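PDB 2V57: TETR family transcriptional repressor LFRR, which represses transcription of the lfrRA efflux-pump operon by binding directly to the promoter region upstream of lfrR. Local coordinates for residues Y52-E55 / R56-L60; A154-Q157 / A158-A162. One frame throughout, in Å; residues are numbered along the deposited sequence.

Contact 1: residues Y52-E55 / R56-L60; sequences YYPE and RTDLL. With SO4 (sulfate ion), chain G.
The ring of Tyr53 lies across the flank of Leu59, whose CD1 methyl sits over one face in a CH-pi contact, 4.0 Å from CD1 to the ring centroid and 15° off the normal. Leu59 swings CG away from its own amide nitrogen (chi1 171°), and chi2 of 59° then turns CD1 onto the ring, while Leu35 and Ile38 of helix 35-42 pack against the same leucine. This is the dense, buried part: an aromatic plate and a branched aliphatic chain joining the end of the helix-turn-helix unit to the first turn of helix 56-77.

The other side is polar and more exposed. Glu55 is the N-cap, and its backbone N bonds to Asp58 OD2 at 3.0 Å, the N3-to-N-cap half of a capping box. Asp58 N in turn bonds to Glu55 O at 2.9 Å. A short acid suits N3, since it can reach back to the N-cap amide, and its negative charge is probably favoured by the positive end of the helix dipole. Pro54, exposed, lays CD 3.3 Å from Asp58 OD2, and its ring stiffens the turn.

At the far end of the aromatic ring, Tyr53 OH donates to sulfate O2 at 2.6 Å. Arg16 and Arg65 also bind this ion, probably from the crystallisation liquor; a hydroxyl with two arginines is consistent with an anion-holding spot in the DNA-binding region, perhaps for a DNA phosphate.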
ATOM      1  N   TYR B  52     -13.733   1.275 -25.835  1.00 21.35           N
ATOM      2  CA  TYR B  52     -14.173   1.173 -24.442  1.00 23.18           C
ATOM      3  C   TYR B  52     -13.342   2.074 -23.520  1.00 24.29           C
ATOM      4  O   TYR B  52     -13.884   2.789 -22.664  1.00 21.82           O
ATOM      5  CB  TYR B  52     -14.115  -0.280 -23.965  1.00 19.42           C
ATOM      6  CG  TYR B  52     -15.188  -1.148 -24.576  1.00 24.08           C
ATOM      7  CD1 TYR B  52     -16.219  -1.675 -23.803  1.00 20.62           C
ATOM      8  CD2 TYR B  52     -15.179  -1.427 -25.936  1.00 28.57           C
ATOM      9  CE1 TYR B  52     -17.203  -2.474 -24.374  1.00 21.65           C
ATOM     10  CE2 TYR B  52     -16.164  -2.199 -26.510  1.00 29.73           C
ATOM     11  CZ  TYR B  52     -17.170  -2.721 -25.731  1.00 28.94           C
ATOM     12  OH  TYR B  52     -18.134  -3.505 -26.326  1.00 30.57           O
ATOM     13  N   TYR B  53     -12.024   2.026 -23.701  1.00 22.57           N
ATOM     14  CA  TYR B  53     -11.104   2.847 -22.928  1.00 22.94           C
ATOM     15  C   TYR B  53     -10.089   3.478 -23.887  1.00 25.62           C
ATOM     16  O   TYR B  53      -9.194   2.797 -24.371  1.00 26.10           O
ATOM     17  CB  TYR B  53     -10.422   1.990 -21.859  1.00 22.87           C
ATOM     18  CG  TYR B  53     -11.436   1.217 -21.043  1.00 25.12           C
ATOM     19  CD1 TYR B  53     -12.123   1.841 -20.015  1.00 19.26           C
ATOM     20  CD2 TYR B  53     -11.733  -0.129 -21.324  1.00 21.50           C
ATOM     21  CE1 TYR B  53     -13.076   1.178 -19.281  1.00 20.99           C
ATOM     22  CE2 TYR B  53     -12.688  -0.819 -20.569  1.00 22.15           C
ATOM     23  CZ  TYR B  53     -13.352  -0.148 -19.544  1.00 20.80           C
ATOM     24  OH  TYR B  53     -14.310  -0.769 -18.767  1.00 25.03           O
ATOM     25  N   PRO B  54     -10.252   4.784 -24.191  1.00 27.39           N
ATOM     26  CA  PRO B  54      -9.429   5.429 -25.227  1.00 30.56           C
ATOM     27  C   PRO B  54      -7.948   5.457 -24.862  1.00 30.72           C
ATOM     28  O   PRO B  54      -7.101   5.408 -25.742  1.00 35.01           O
ATOM     29  CB  PRO B  54      -9.986   6.861 -25.295  1.00 31.08           C
ATOM     30  CG  PRO B  54     -11.369   6.763 -24.750  1.00 35.89           C
ATOM     31  CD  PRO B  54     -11.318   5.672 -23.696  1.00 29.73           C
ATOM     32  N   GLU B  55      -7.656   5.557 -23.572  1.00 29.30           N
ATOM     33  CA  GLU B  55      -6.287   5.575 -23.085  1.00 25.58           C
ATOM     34  C   GLU B  55      -6.151   4.608 -21.921  1.00 27.16           C
ATOM     35  O   GLU B  55      -7.130   4.288 -21.240  1.00 24.29           O
ATOM     36  CB  GLU B  55      -5.881   6.987 -22.662  1.00 34.47           C
ATOM     37  CG  GLU B  55      -5.709   7.929 -23.854  1.00 48.76           C
ATOM     38  CD  GLU B  55      -5.121   9.275 -23.472  1.00 61.75           C
ATOM     39  OE1 GLU B  55      -4.252   9.774 -24.220  1.00 64.69           O
ATOM     40  OE2 GLU B  55      -5.530   9.833 -22.429  1.00 66.87           O
ATOM     41  N   ARG B  56      -4.932   4.142 -21.693  1.00 19.44           N
ATOM     42  CA  ARG B  56      -4.658   3.194 -20.630  1.00 21.62           C
ATOM     43  C   ARG B  56      -5.163   3.702 -19.283  1.00 22.71           C
ATOM     44  O   ARG B  56      -5.743   2.945 -18.488  1.00 18.94           O
ATOM     45  CB  ARG B  56      -3.151   2.957 -20.550  1.00 21.31           C
ATOM     46  CG  ARG B  56      -2.746   1.828 -19.655  1.00 27.41           C
ATOM     47  CD  ARG B  56      -1.270   1.510 -19.885  1.00 30.44           C
ATOM     48  NE  ARG B  56      -0.813   0.379 -19.095  1.00 28.01           N
ATOM     49  CZ  ARG B  56      -0.452   0.463 -17.819  1.00 27.02           C
ATOM     50  NH1 ARG B  56      -0.501   1.631 -17.197  1.00 23.96           N
ATOM     51  NH2 ARG B  56      -0.033  -0.615 -17.170  1.00 26.57           N
ATOM     52  N   THR B  57      -4.926   4.984 -19.019  1.00 25.72           N
ATOM     53  CA  THR B  57      -5.332   5.585 -17.753  1.00 26.67           C
ATOM     54  C   THR B  57      -6.851   5.471 -17.521  1.00 24.56           C
ATOM     55  O   THR B  57      -7.295   5.359 -16.373  1.00 22.96           O
ATOM     56  CB  THR B  57      -4.845   7.061 -17.613  1.00 27.69           C
ATOM     57  OG1 THR B  57      -4.758   7.408 -16.222  1.00 32.25           O
ATOM     58  CG2 THR B  57      -5.792   8.043 -18.328  1.00 28.33           C
ATOM     59  N   ASP B  58      -7.639   5.477 -18.600  1.00 19.72           N
ATOM     60  CA  ASP B  58      -9.101   5.325 -18.491  1.00 20.81           C
ATOM     61  C   ASP B  58      -9.454   3.912 -18.027  1.00 24.06           C
ATOM     62  O   ASP B  58     -10.418   3.712 -17.284  1.00 18.56           O
ATOM     63  CB  ASP B  58      -9.798   5.578 -19.831  1.00 20.36           C
ATOM     64  CG  ASP B  58      -9.533   6.972 -20.385  1.00 29.71           C
ATOM     65  OD1 ASP B  58      -9.611   7.954 -19.615  1.00 32.87           O
ATOM     66  OD2 ASP B  58      -9.270   7.088 -21.603  1.00 31.87           O
ATOM     67  N   LEU B  59      -8.675   2.931 -18.486  1.00 20.01           N
ATOM     68  CA  LEU B  59      -8.899   1.549 -18.072  1.00 16.70           C
ATOM     69  C   LEU B  59      -8.534   1.399 -16.601  1.00 20.12           C
ATOM     70  O   LEU B  59      -9.248   0.734 -15.839  1.00 18.79           O
ATOM     71  CB  LEU B  59      -8.121   0.553 -18.943  1.00 19.02           C
ATOM     72  CG  LEU B  59      -8.127  -0.898 -18.446  1.00 29.66           C
ATOM     73  CD1 LEU B  59      -9.542  -1.456 -18.352  1.00 30.38           C
ATOM     74  CD2 LEU B  59      -7.281  -1.771 -19.349  1.00 39.32           C
ATOM     75  N   LEU B  60      -7.457   2.065 -16.192  1.00 20.21           N
ATOM     76  CA  LEU B  60      -6.985   1.970 -14.815  1.00 22.26           C
ATOM     77  C   LEU B  60      -8.027   2.498 -13.828  1.00 22.54           C
ATOM     78  O   LEU B  60      -8.267   1.893 -12.780  1.00 19.16           O
ATOM     79  CB  LEU B  60      -5.651   2.724 -14.660  1.00 25.07           C
ATOM     80  CG  LEU B  60      -4.337   1.929 -14.723  1.00 34.47           C
ATOM     81  CD1 LEU B  60      -4.385   0.740 -15.680  1.00 31.19           C
ATOM     82  CD2 LEU B  60      -3.126   2.843 -15.020  1.00 31.82           C
TER
HETATM   83  S   SO4 G1187     -16.446   1.796 -16.991  1.00 25.53           S
HETATM   84  O1  SO4 G1187     -16.190   2.236 -15.632  1.00 26.42           O
HETATM   85  O2  SO4 G1187     -16.050   0.414 -17.187  1.00 26.85           O
HETATM   86  O3  SO4 G1187     -17.875   1.913 -17.319  1.00 24.12           O
HETATM   87  O4  SO4 G1187     -15.660   2.661 -17.875  1.00 20.84           O

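Contact 2: residues A154-Q157 / A158-A162; sequences ALMQ and AGYEA
Tyr160 lays one face of its ring over the carbonyl oxygen of Met156, one turn back in the all-helical ligand-binding and dimerisation domain of this TetR-family repressor. Met156 O stands 3.2 Å above the Tyr160 ring plane, offset toward the rim, and also accepts Tyr160 N at 2.9 Å. With CG anti to the carbonyl carbon (chi1 -54°), the ring folds back along helix 147-164, and Gln157 CG meets its edge 3.9 Å from Tyr160 CD2. Tyrosine suits this place because its ring packs against Leu97, Val103 and Leu104 while its hydroxyl reaches the backbone oxygen of Gln96.

Met156, bent at chi2 and chi3, is flexible enough to follow the neighbouring surfaces of helices 85-97 and 169-182. Gln157 instead extends from the helix toward the second subunit, where its OE1 bonds to Tyr108 of that chain; its NE2 turns back to Trp153 O, so the oxygen and the nitrogen of this buried amide each have a partner. Ala154, with only a methyl group, packs on Ala154 of the second subunit, which probably helps the two helices come together. Gly159 brings no side chain to this turn; Gly159 N bonds to Leu155 O at 3.0 Å, with an N-H...O angle of 150°.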
ATOM      1  N   ALA B 154      -4.116  -2.179   5.421  1.00 17.85           N
ATOM      2  CA  ALA B 154      -2.686  -2.452   5.354  1.00 20.01           C
ATOM      3  C   ALA B 154      -2.404  -3.933   5.620  1.00 23.14           C
ATOM      4  O   ALA B 154      -1.567  -4.549   4.950  1.00 20.00           O
ATOM      5  CB  ALA B 154      -1.901  -1.548   6.301  1.00 18.72           C
ATOM      6  N   LEU B 155      -3.122  -4.504   6.586  1.00 20.35           N
ATOM      7  CA  LEU B 155      -2.956  -5.899   6.905  1.00 18.71           C
ATOM      8  C   LEU B 155      -3.470  -6.757   5.750  1.00 15.98           C
ATOM      9  O   LEU B 155      -2.888  -7.785   5.452  1.00 20.44           O
ATOM     10  CB  LEU B 155      -3.666  -6.275   8.210  1.00 20.24           C
ATOM     11  CG  LEU B 155      -3.097  -5.779   9.540  1.00 22.49           C
ATOM     12  CD1 LEU B 155      -4.023  -6.165  10.704  1.00 23.17           C
ATOM     13  CD2 LEU B 155      -1.724  -6.353   9.770  1.00 24.30           C
ATOM     14  N   MET B 156      -4.573  -6.353   5.126  1.00 17.84           N
ATOM     15  CA  MET B 156      -5.073  -7.093   3.977  1.00 19.61           C
ATOM     16  C   MET B 156      -3.990  -7.168   2.904  1.00 22.76           C
ATOM     17  O   MET B 156      -3.790  -8.205   2.284  1.00 20.61           O
ATOM     18  CB  MET B 156      -6.342  -6.472   3.397  1.00 22.89           C
ATOM     19  CG  MET B 156      -7.597  -6.628   4.278  1.00 24.59           C
ATOM     20  SD  MET B 156      -7.991  -8.340   4.686  1.00 22.74           S
ATOM     21  CE  MET B 156      -7.804  -9.111   3.073  1.00 21.38           C
ATOM     22  N   GLN B 157      -3.288  -6.068   2.691  1.00 17.76           N
ATOM     23  CA  GLN B 157      -2.277  -6.057   1.636  1.00 19.06           C
ATOM     24  C   GLN B 157      -1.035  -6.856   2.012  1.00 18.88           C
ATOM     25  O   GLN B 157      -0.387  -7.449   1.145  1.00 23.55           O
ATOM     26  CB  GLN B 157      -1.966  -4.636   1.219  1.00 23.88           C
ATOM     27  CG  GLN B 157      -3.205  -4.007   0.585  1.00 29.41           C
ATOM     28  CD  GLN B 157      -3.021  -2.558   0.267  1.00 33.01           C
ATOM     29  OE1 GLN B 157      -2.470  -2.210  -0.780  1.00 33.84           O
ATOM     30  NE2 GLN B 157      -3.477  -1.691   1.168  1.00 31.29           N
ATOM     31  N   ALA B 158      -0.727  -6.915   3.306  1.00 16.50           N
ATOM     32  CA  ALA B 158       0.292  -7.842   3.772  1.00 18.54           C
ATOM     33  C   ALA B 158      -0.159  -9.258   3.394  1.00 26.91           C
ATOM     34  O   ALA B 158       0.658 -10.115   3.031  1.00 24.16           O
ATOM     35  CB  ALA B 158       0.475  -7.726   5.268  1.00 17.93           C
ATOM     36  N   GLY B 159      -1.467  -9.490   3.503  1.00 21.97           N
ATOM     37  CA  GLY B 159      -2.059 -10.755   3.118  1.00 19.23           C
ATOM     38  C   GLY B 159      -1.888 -11.056   1.637  1.00 21.26           C
ATOM     39  O   GLY B 159      -1.490 -12.157   1.288  1.00 21.46           O
ATOM     40  N   TYR B 160      -2.198 -10.097   0.760  1.00 21.61           N
ATOM     41  CA  TYR B 160      -2.002 -10.348  -0.675  1.00 28.03           C
ATOM     42  C   TYR B 160      -0.540 -10.630  -1.002  1.00 26.24           C
ATOM     43  O   TYR B 160      -0.235 -11.450  -1.872  1.00 22.08           O
ATOM     44  CB  TYR B 160      -2.490  -9.192  -1.549  1.00 22.65           C
ATOM     45  CG  TYR B 160      -3.920  -8.787  -1.304  1.00 27.03           C
ATOM     46  CD1 TYR B 160      -4.969  -9.674  -1.529  1.00 23.12           C
ATOM     47  CD2 TYR B 160      -4.222  -7.508  -0.864  1.00 25.06           C
ATOM     48  CE1 TYR B 160      -6.272  -9.294  -1.304  1.00 26.94           C
ATOM     49  CE2 TYR B 160      -5.518  -7.122  -0.629  1.00 27.54           C
ATOM     50  CZ  TYR B 160      -6.542  -8.021  -0.844  1.00 27.04           C
ATOM     51  OH  TYR B 160      -7.838  -7.629  -0.614  1.00 23.14           O
ATOM     52  N   GLU B 161       0.364  -9.928  -0.326  1.00 24.14           N
ATOM     53  CA  GLU B 161       1.795 -10.112  -0.558  1.00 24.79           C
ATOM     54  C   GLU B 161       2.224 -11.498  -0.122  1.00 28.65           C
ATOM     55  O   GLU B 161       2.960 -12.184  -0.836  1.00 30.35           O
ATOM     56  CB  GLU B 161       2.617  -9.068   0.200  1.00 26.33           C
ATOM     57  CG  GLU B 161       2.204  -7.633  -0.043  1.00 34.98           C
ATOM     58  CD  GLU B 161       2.952  -6.991  -1.180  1.00 46.94           C
ATOM     59  OE1 GLU B 161       3.178  -7.673  -2.202  1.00 51.94           O
ATOM     60  OE2 GLU B 161       3.318  -5.799  -1.045  1.00 48.93           O
ATOM     61  N   ALA B 162       1.780 -11.906   1.065  1.00 26.35           N
ATOM     62  CA  ALA B 162       2.116 -13.222   1.590  1.00 30.58           C
ATOM     63  C   ALA B 162       1.618 -14.311   0.641  1.00 32.24           C
ATOM     64  O   ALA B 162       2.266 -15.348   0.469  1.00 34.54           O
ATOM     65  CB  ALA B 162       1.519 -13.413   2.978  1.00 31.93           C
TER

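Overall arrangement
The two contacts come in series along the chain, contact 1 closing before contact 2 opens. They lie on opposite sides of the chain's centre, with centres 27 Å apart and nearest atoms about 14 Å apart, so neither touches the other. Contact 1 joins the end of the DNA-binding unit to helix 56-77, the long helix that leads into the rest of the protein. Contact 2 lies wholly within helix 147-164, buried between helices of its own chain and the second subunit. Together they sample the two-part plan of a TetR repressor, a DNA-reading head and a dimerising helical body.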